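Local structure of putative enoyl-CoA hydratase/isomerase (Mycobacterium abscessus, 4MI2) at residues I103-V108 against A213-K218; F65-D70 against N112-G117. The protein probably isomerises the ring 1,2-epoxide of phenylacetyl-CoA, as a trimeric member of the enoyl-CoA hydratase/isomerase (crotonase) family associated with phenylacetate degradation. All blocks are in the same frame, centred on the assembly; numbering follows the deposited sequence.

Contact 1: I103-V108 against A213-K218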
loop_
_atom_site.group_PDB
_atom_site.type_symbol
_atom_site.label_atom_id
_atom_site.label_comp_id
_atom_site.label_asym_id
_atom_site.label_seq_id
_atom_site.Cartn_x
_atom_site.Cartn_y
_atom_site.Cartn_z
ATOM N N ILE B 103 5.104 21.841 -5.168
ATOM C CA ILE B 103 4.073 22.294 -6.105
ATOM C C ILE B 103 2.700 21.870 -5.582
ATOM O O ILE B 103 2.435 20.684 -5.404
ATOM C CB ILE B 103 4.310 21.752 -7.537
ATOM C CG1 ILE B 103 5.682 22.198 -8.044
ATOM C CG2 ILE B 103 3.216 22.237 -8.491
ATOM C CD1 ILE B 103 6.003 21.768 -9.465
ATOM N N LYS B 104 1.827 22.840 -5.331
ATOM C CA LYS B 104 0.520 22.539 -4.737
ATOM C C LYS B 104 -0.512 22.052 -5.757
ATOM O O LYS B 104 -1.433 21.320 -5.403
ATOM C CB LYS B 104 -0.022 23.764 -4.007
ATOM C CG LYS B 104 0.863 24.259 -2.872
ATOM C CD LYS B 104 0.241 25.486 -2.204
ATOM C CE LYS B 104 1.277 26.552 -1.848
ATOM N NZ LYS B 104 2.029 26.195 -0.614
ATOM N N VAL B 105 -0.356 22.464 -7.014
ATOM C CA VAL B 105 -1.329 22.154 -8.063
ATOM C C VAL B 105 -0.987 20.805 -8.696
ATOM O O VAL B 105 0.053 20.222 -8.375
ATOM C CB VAL B 105 -1.420 23.297 -9.108
ATOM C CG1 VAL B 105 -1.560 24.637 -8.388
ATOM C CG2 VAL B 105 -0.219 23.321 -10.041
ATOM N N PRO B 106 -1.877 20.282 -9.560
ATOM C CA PRO B 106 -1.626 18.970 -10.142
ATOM C C PRO B 106 -0.431 18.943 -11.089
ATOM O O PRO B 106 -0.234 19.874 -11.848
ATOM C CB PRO B 106 -2.925 18.669 -10.897
ATOM C CG PRO B 106 -3.970 19.484 -10.197
ATOM C CD PRO B 106 -3.248 20.747 -9.839
ATOM N N VAL B 107 0.354 17.869 -11.026
ATOM C CA VAL B 107 1.549 17.707 -11.865
ATOM C C VAL B 107 1.375 16.450 -12.686
ATOM O O VAL B 107 1.127 15.385 -12.131
ATOM C CB VAL B 107 2.830 17.565 -11.017
ATOM C CG1 VAL B 107 4.054 17.372 -11.908
ATOM C CG2 VAL B 107 3.012 18.775 -10.122
ATOM N N VAL B 108 1.497 16.594 -14.003
ATOM C CA VAL B 108 1.351 15.508 -14.958
ATOM C C VAL B 108 2.704 15.303 -15.610
ATOM O O VAL B 108 3.419 16.276 -15.851
ATOM C CB VAL B 108 0.332 15.875 -16.052
ATOM C CG1 VAL B 108 0.046 14.684 -16.963
ATOM C CG2 VAL B 108 -0.955 16.397 -15.427
ATOM N N ALA B 213 -9.603 23.491 -4.892
ATOM C CA ALA B 213 -10.043 22.178 -4.479
ATOM C C ALA B 213 -8.974 21.125 -4.776
ATOM O O ALA B 213 -8.687 20.281 -3.942
ATOM C CB ALA B 213 -11.353 21.826 -5.167
ATOM N N PHE B 214 -8.361 21.197 -5.950
ATOM C CA PHE B 214 -7.314 20.245 -6.308
ATOM C C PHE B 214 -6.134 20.323 -5.342
ATOM O O PHE B 214 -5.610 19.293 -4.899
ATOM C CB PHE B 214 -6.834 20.472 -7.752
ATOM C CG PHE B 214 -7.829 20.061 -8.811
ATOM C CD1 PHE B 214 -7.771 20.631 -10.077
ATOM C CD2 PHE B 214 -8.802 19.082 -8.566
ATOM C CE1 PHE B 214 -8.658 20.256 -11.075
ATOM C CE2 PHE B 214 -9.699 18.706 -9.567
ATOM C CZ PHE B 214 -9.627 19.299 -10.820
ATOM N N SER B 215 -5.729 21.546 -5.025
ATOM C CA SER B 215 -4.634 21.763 -4.093
ATOM C C SER B 215 -4.957 21.222 -2.697
ATOM O O SER B 215 -4.117 20.543 -2.085
ATOM C CB SER B 215 -4.267 23.250 -4.038
ATOM O OG SER B 215 -3.857 23.695 -5.321
ATOM N N GLU B 216 -6.163 21.489 -2.206
ATOM C CA GLU B 216 -6.601 20.978 -0.900
ATOM C C GLU B 216 -6.621 19.444 -0.857
ATOM O O GLU B 216 -6.093 18.844 0.070
ATOM C CB GLU B 216 -7.997 21.517 -0.545
ATOM C CG GLU B 216 -8.031 23.012 -0.256
ATOM C CD GLU B 216 -7.663 23.369 1.170
ATOM O OE1 GLU B 216 -7.290 22.469 1.959
ATOM O OE2 GLU B 216 -7.757 24.565 1.519
ATOM N N VAL B 217 -7.224 18.808 -1.855
ATOM C CA VAL B 217 -7.346 17.351 -1.818
ATOM C C VAL B 217 -5.962 16.657 -1.901
ATOM O O VAL B 217 -5.704 15.665 -1.206
ATOM C CB VAL B 217 -8.363 16.835 -2.869
ATOM C CG1 VAL B 217 -7.788 16.830 -4.276
ATOM C CG2 VAL B 217 -8.871 15.450 -2.494
ATOM N N LYS B 218 -5.064 17.218 -2.704
ATOM C CA LYS B 218 -3.695 16.694 -2.834
ATOM C C LYS B 218 -2.941 16.755 -1.501
ATOM O O LYS B 218 -2.210 15.839 -1.154
ATOM C CB LYS B 218 -2.950 17.465 -3.927
ATOM C CG LYS B 218 -1.468 17.181 -4.063
ATOM C CD LYS B 218 -0.947 17.720 -5.385
ATOM C CE LYS B 218 0.567 17.794 -5.415
ATOM N NZ LYS B 218 1.108 18.301 -6.709
HETATM O O HOH W 1 -1.470 20.687 -2.603
#

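Contact 2: F65-D70 against N112-G117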
loop_
_atom_site.group_PDB
_atom_site.type_symbol
_atom_site.label_atom_id
_atom_site.label_comp_id
_atom_site.label_asym_id
_atom_site.label_seq_id
_atom_site.Cartn_x
_atom_site.Cartn_y
_atom_site.Cartn_z
ATOM N N PHE B 65 12.926 9.723 -21.920
ATOM C CA PHE B 65 12.534 10.705 -20.905
ATOM C C PHE B 65 13.759 11.205 -20.136
ATOM O O PHE B 65 14.055 12.401 -20.132
ATOM C CB PHE B 65 11.501 10.101 -19.934
ATOM C CG PHE B 65 11.101 11.027 -18.815
ATOM C CD1 PHE B 65 10.181 12.042 -19.029
ATOM C CD2 PHE B 65 11.652 10.891 -17.552
ATOM C CE1 PHE B 65 9.826 12.903 -18.007
ATOM C CE2 PHE B 65 11.296 11.739 -16.526
ATOM C CZ PHE B 65 10.386 12.751 -16.752
ATOM N N CYS B 66 14.462 10.282 -19.483
ATOM C CA CYS B 66 15.619 10.640 -18.664
ATOM C C CYS B 66 16.362 9.397 -18.179
ATOM O O CYS B 66 15.809 8.588 -17.438
ATOM C CB CYS B 66 15.173 11.470 -17.455
ATOM S SG CYS B 66 16.531 12.061 -16.422
ATOM N N VAL B 67 17.623 9.266 -18.583
ATOM C CA VAL B 67 18.440 8.134 -18.165
ATOM C C VAL B 67 19.127 8.348 -16.822
ATOM O O VAL B 67 19.902 7.498 -16.397
ATOM C CB VAL B 67 19.493 7.708 -19.224
ATOM C CG1 VAL B 67 18.804 7.277 -20.510
ATOM C CG2 VAL B 67 20.538 8.801 -19.475
ATOM N N GLY B 68 18.843 9.462 -16.145
ATOM C CA GLY B 68 19.407 9.723 -14.819
ATOM C C GLY B 68 20.709 10.502 -14.873
ATOM O O GLY B 68 20.965 11.232 -15.832
ATOM N N GLN B 69 21.532 10.344 -13.837
ATOM C CA GLN B 69 22.785 11.091 -13.687
ATOM C C GLN B 69 23.653 11.041 -14.941
ATOM O O GLN B 69 23.791 9.992 -15.577
ATOM C CB GLN B 69 23.580 10.527 -12.497
ATOM C CG GLN B 69 25.010 11.036 -12.356
ATOM C CD GLN B 69 25.093 12.532 -12.148
ATOM O OE1 GLN B 69 24.293 13.115 -11.401
ATOM N NE2 GLN B 69 26.080 13.165 -12.782
ATOM N N ASP B 70 24.253 12.172 -15.292
ATOM C CA ASP B 70 25.205 12.189 -16.393
ATOM C C ASP B 70 26.456 11.360 -16.042
ATOM O O ASP B 70 27.111 11.594 -15.023
ATOM C CB ASP B 70 25.585 13.620 -16.745
ATOM C CG ASP B 70 26.577 13.685 -17.871
ATOM O OD1 ASP B 70 26.175 13.442 -19.023
ATOM O OD2 ASP B 70 27.760 13.957 -17.600
ATOM N N ASN B 112 8.254 9.060 -22.332
ATOM C CA ASN B 112 8.718 8.400 -23.540
ATOM C C ASN B 112 9.969 7.579 -23.220
ATOM O O ASN B 112 10.780 7.993 -22.391
ATOM C CB ASN B 112 9.049 9.475 -24.597
ATOM C CG ASN B 112 9.897 10.645 -24.030
ATOM O OD1 ASN B 112 9.855 10.961 -22.824
ATOM N ND2 ASN B 112 10.663 11.293 -24.910
ATOM N N GLY B 113 10.114 6.424 -23.865
ATOM C CA GLY B 113 11.327 5.603 -23.773
ATOM C C GLY B 113 11.894 5.381 -22.371
ATOM O O GLY B 113 11.145 5.132 -21.426
ATOM N N ALA B 114 13.218 5.494 -22.237
ATOM C CA ALA B 114 13.904 5.134 -20.992
ATOM C C ALA B 114 13.647 6.126 -19.866
ATOM O O ALA B 114 13.755 7.349 -20.049
ATOM C CB ALA B 114 15.405 4.981 -21.220
ATOM N N CYS B 115 13.322 5.567 -18.702
ATOM C CA CYS B 115 13.013 6.319 -17.485
ATOM C C CYS B 115 13.681 5.563 -16.337
ATOM O O CYS B 115 13.108 4.618 -15.774
ATOM C CB CYS B 115 11.496 6.381 -17.306
ATOM S SG CYS B 115 10.890 7.305 -15.883
ATOM N N VAL B 116 14.915 5.947 -16.017
ATOM C CA VAL B 116 15.708 5.171 -15.079
ATOM C C VAL B 116 16.473 6.041 -14.116
ATOM O O VAL B 116 16.822 7.176 -14.440
ATOM C CB VAL B 116 16.717 4.231 -15.792
ATOM C CG1 VAL B 116 16.012 3.342 -16.807
ATOM C CG2 VAL B 116 17.812 5.027 -16.475
ATOM N N GLY B 117 16.759 5.482 -12.940
ATOM C CA GLY B 117 17.518 6.187 -11.931
ATOM C C GLY B 117 16.751 7.399 -11.463
ATOM O O GLY B 117 15.541 7.320 -11.234
#

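Contact 1: I103-V108 against A213-K218
In this crotonase fold, the turn entering strand 107-111 meets helix 211-223 of the C-terminal helical region, and Lys-218 bridges the gap as a buried lysine gripped by backbone carbonyls. Its CB points at the turn, and CG stands anti to the backbone N (chi1 172°). From there the chain runs extended, carrying the amine well away from its helix. CD slides past Lys-104 O at 3.6 Å, and CE passes Ile-103 O at 3.4 Å. NZ then donates to Ile-103 O at 3.0 Å and to Val-105 O at 2.8 Å, approaching each carbonyl from above its plane. A salt bridge to Asp-127 OD2 completes the grip; since that oxygen also accepts from Val-107 N, it fixes lysine and strand start together and would favour the charged amine.

One turn back, a water donates to both Lys-104 O and Ser-215 O, while Ser-215 OG is hydrogen-bonded to Thr-211 O within its own helix. Apart from these polar links, Pro-106 crosses Phe-214 at about a right angle, and Leu-170 of the second subunit packs on both. Pro-106 CG rests 3.9 Å from Phe-214 CB.

Contact 2: F65-D70 against N112-G117
A single parallel beta bridge, Cys-66 to Cys-115, ties the loop before helix 71-80 to short strand 114-116. In crotonases the corresponding loop and the start of the helix after that strand usually supply the two backbone N-H groups of the oxyanion hole, so the pairing is consistent with holding such a site in shape.

Asn-112 opens the second segment. Its O accepts Phe-65 N at 2.8 Å, with the donor above the carbonyl plane. OD1 lies at the edge of the Phe-65 ring, near the ring plane and 3.4 Å from Phe-65 CB; amide and ring planes stand 83° apart. Gly-113 turns the chain at positive phi, its N held by Glu-192.

Ala-114 O then receives Cys-66 N along an almost straight bond (170°), while Ala-114 CB touches Val-67 CG1 at 4.2 Å. Cys-115 has SG anti to its backbone N, which sets the sulfur 4.0 Å from Phe-65 CD2 in an oblique sulfur-aromatic contact. The same ring also packs on Val-109 and Ile-111. Val-116 returns the bond: its N reaches Cys-66 O at 3.1 Å and 171°, nearly along the C=O axis. Its CG2, in the crowded position between N and carbonyl carbon, presses to 3.2 Å from Val-67 O.

Gly-117, the N-cap of helix 118-124, closes the segment opposite Gly-68 in the register, CA to CA 4.9 Å; a CB on Gly-68 would crowd Val-116 O. Gly-68 N is turned back to its own loop, donating to Cys-66 SG at 3.5 Å.

How the contacts relate
Strand 107-111 separates the two sites: contact 1 grips its beginning, whereas contact 2 starts just beyond its end, so they fall on opposite sides of the chain's centre with about 25 Å between their own centres. Contact 1 is the more buried and joins the sheet to a C-terminal helix beside a subunit interface. Contact 2 is partly buried, is touched by no other chain of the assembly, and joins a loop to a strand near helix starts. Their chemistry differs accordingly. A long charged side chain collects carbonyls in the first, with a carboxylate and a water adding to the join; in the second, backbone pairs with backbone, flanked by the Phe-65 ring and small apolar side chains.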